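Local coordinates for possible atls1-like light-inducible protein (Prochlorococcus marinus, PDB 2XCZ) that belongs to the macrophage migration inhibitory factor (MIF) family, small alpha/beta proteins that assemble as trimers, at residues 22-27 with 36-41. Numbering follows the deposited sequence.
Sequences ELSSKL and KYVMTS
In the beta-alpha-beta unit formed by strand 3-8, helix 16-31 and strand 39-43, Ser24 on the helix meets Val38, just ahead of the returning strand, and Thr40 within it. The backbones come closest at Ser24 and Val38, whose CA atoms are 6.2 Å apart, and a residue as small as serine suits so near an approach. Its hydroxyl extends over the valine: with OG anti to the backbone N (chi1 177°), Ser24 OG lies 3.6 Å from Val38 CG1. The CB of Ser24 rests 3.9 Å from Thr40 CG2, the methyl of a branched side chain that offers carbon to the helix and keeps its OG1 for Thr49 of the second subunit. Leu27, one turn further along the helix, adds a looser apolar touch, its CD2 4.5 Å from Val38 CG1.

Water supplies the polar link. A single molecule donates to Ser24 OG at 2.6 Å and to Val38 O at 2.7 Å, joining the helix to the residue that leads into the strand, where the two segments make no direct hydrogen bond. Ser24 OG is also hydrogen-bonded to Glu35, so this buried hydroxyl is well satisfied. Away from this contact, on the side facing helix 72-88, Lys26 NZ forms a salt bridge with Glu22 OE1 at 3.0 Å, the one-turn spacing bringing the two long chains together.

Leu23 and Leu27 pack on Ile4 of strand 3-8 and also reach helix 72-88, through His83 and Val76 respectively. Strand 39-43, outermost in its own chain's four-stranded sheet, pairs antiparallel with a strand of the second subunit, so the sheet continues across the interface.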
loop_
_atom_site.group_PDB
_atom_site.type_symbol
_atom_site.label_atom_id
_atom_site.label_comp_id
_atom_site.label_asym_id
_atom_site.label_seq_id
_atom_site.Cartn_x
_atom_site.Cartn_y
_atom_site.Cartn_z
ATOM N N GLU A 22 -11.053 -18.105 -3.329
ATOM C CA GLU A 22 -12.314 -18.104 -2.611
ATOM C C GLU A 22 -12.714 -16.680 -2.220
ATOM O O GLU A 22 -13.854 -16.278 -2.422
ATOM C CB GLU A 22 -12.231 -19.002 -1.390
ATOM C CG GLU A 22 -13.563 -19.184 -0.680
ATOM C CD GLU A 22 -13.426 -19.905 0.646
ATOM O OE1 GLU A 22 -14.279 -19.683 1.530
ATOM O OE2 GLU A 22 -12.464 -20.679 0.816
ATOM N N LEU A 23 -11.769 -15.923 -1.667
ATOM C CA LEU A 23 -12.001 -14.509 -1.380
ATOM C C LEU A 23 -12.436 -13.692 -2.619
ATOM O O LEU A 23 -13.312 -12.817 -2.527
ATOM C CB LEU A 23 -10.752 -13.908 -0.723
ATOM C CG LEU A 23 -10.824 -12.435 -0.321
ATOM C CD1 LEU A 23 -12.003 -12.169 0.604
ATOM C CD2 LEU A 23 -9.508 -11.997 0.311
ATOM N N SER A 24 -11.815 -13.985 -3.761
ATOM C CA SER A 24 -12.086 -13.310 -5.023
ATOM C C SER A 24 -13.544 -13.478 -5.478
ATOM O O SER A 24 -14.214 -12.496 -5.812
ATOM C CB SER A 24 -11.124 -13.822 -6.101
ATOM O OG SER A 24 -11.404 -13.240 -7.358
ATOM N N SER A 25 -14.030 -14.718 -5.498
ATOM C CA SER A 25 -15.424 -14.980 -5.898
ATOM C C SER A 25 -16.447 -14.384 -4.920
ATOM O O SER A 25 -17.440 -13.797 -5.348
ATOM C CB SER A 25 -15.668 -16.472 -6.101
ATOM O OG SER A 25 -15.072 -17.203 -5.055
ATOM N N LYS A 26 -16.183 -14.530 -3.620
ATOM C CA LYS A 26 -17.040 -13.951 -2.581
ATOM C C LYS A 26 -17.132 -12.437 -2.686
ATOM O O LYS A 26 -18.230 -11.865 -2.601
ATOM C CB LYS A 26 -16.567 -14.376 -1.187
ATOM C CG LYS A 26 -16.730 -15.887 -0.984
ATOM C CD LYS A 26 -16.481 -16.335 0.437
ATOM C CE LYS A 26 -17.108 -17.710 0.636
ATOM N NZ LYS A 26 -16.852 -18.234 1.998
ATOM N N LEU A 27 -15.982 -11.792 -2.885
ATOM C CA LEU A 27 -15.957 -10.343 -3.049
ATOM C C LEU A 27 -16.667 -9.875 -4.321
ATOM O O LEU A 27 -17.379 -8.867 -4.305
ATOM C CB LEU A 27 -14.530 -9.775 -2.932
ATOM C CG LEU A 27 -14.449 -8.239 -2.860
ATOM C CD1 LEU A 27 -15.075 -7.697 -1.563
ATOM C CD2 LEU A 27 -13.005 -7.754 -2.991
ATOM N N LYS A 36 -14.000 -11.264 -13.193
ATOM C CA LYS A 36 -12.940 -10.851 -14.123
ATOM C C LYS A 36 -12.135 -9.666 -13.572
ATOM O O LYS A 36 -10.907 -9.631 -13.706
ATOM C CB LYS A 36 -13.525 -10.469 -15.486
ATOM C CG LYS A 36 -12.479 -10.088 -16.515
ATOM C CD LYS A 36 -13.134 -9.451 -17.726
ATOM C CE LYS A 36 -12.112 -8.954 -18.742
ATOM N NZ LYS A 36 -11.317 -10.074 -19.318
ATOM N N TYR A 37 -12.833 -8.721 -12.949
ATOM C CA TYR A 37 -12.215 -7.454 -12.535
ATOM C C TYR A 37 -11.694 -7.430 -11.105
ATOM O O TYR A 37 -11.188 -6.410 -10.651
ATOM C CB TYR A 37 -13.167 -6.287 -12.776
ATOM C CG TYR A 37 -13.428 -6.063 -14.252
ATOM C CD1 TYR A 37 -12.429 -5.559 -15.089
ATOM C CD2 TYR A 37 -14.655 -6.389 -14.812
ATOM C CE1 TYR A 37 -12.653 -5.376 -16.464
ATOM C CE2 TYR A 37 -14.894 -6.207 -16.186
ATOM C CZ TYR A 37 -13.890 -5.700 -17.002
ATOM O OH TYR A 37 -14.131 -5.521 -18.354
ATOM N N VAL A 38 -11.781 -8.555 -10.412
ATOM C CA VAL A 38 -11.286 -8.605 -9.030
ATOM C C VAL A 38 -9.815 -8.996 -8.979
ATOM O O VAL A 38 -9.410 -10.036 -9.519
ATOM C CB VAL A 38 -12.102 -9.605 -8.152
ATOM C CG1 VAL A 38 -11.515 -9.713 -6.740
ATOM C CG2 VAL A 38 -13.558 -9.204 -8.088
ATOM N N MET A 39 -9.026 -8.172 -8.285
ATOM C CA MET A 39 -7.609 -8.454 -8.059
ATOM C C MET A 39 -7.365 -8.653 -6.578
ATOM O O MET A 39 -7.867 -7.888 -5.753
ATOM C CB MET A 39 -6.750 -7.295 -8.572
ATOM C CG MET A 39 -5.238 -7.537 -8.463
ATOM S SD MET A 39 -4.240 -6.264 -9.262
ATOM C CE MET A 39 -4.483 -6.689 -10.982
ATOM N N THR A 40 -6.574 -9.667 -6.233
ATOM C CA THR A 40 -6.296 -9.962 -4.822
ATOM C C THR A 40 -4.808 -10.206 -4.603
ATOM O O THR A 40 -4.084 -10.561 -5.533
ATOM C CB THR A 40 -7.072 -11.218 -4.282
ATOM O OG1 THR A 40 -6.419 -12.419 -4.716
ATOM C CG2 THR A 40 -8.542 -11.245 -4.739
ATOM N N SER A 41 -4.361 -10.008 -3.372
ATOM C CA SER A 41 -3.007 -10.422 -2.983
ATOM C C SER A 41 -2.913 -10.788 -1.511
ATOM O O SER A 41 -3.720 -10.341 -0.686
ATOM C CB SER A 41 -1.983 -9.330 -3.310
ATOM O OG SER A 41 -2.127 -8.206 -2.477
HETATM O O HOH W 1 -9.193 -12.579 -8.613
#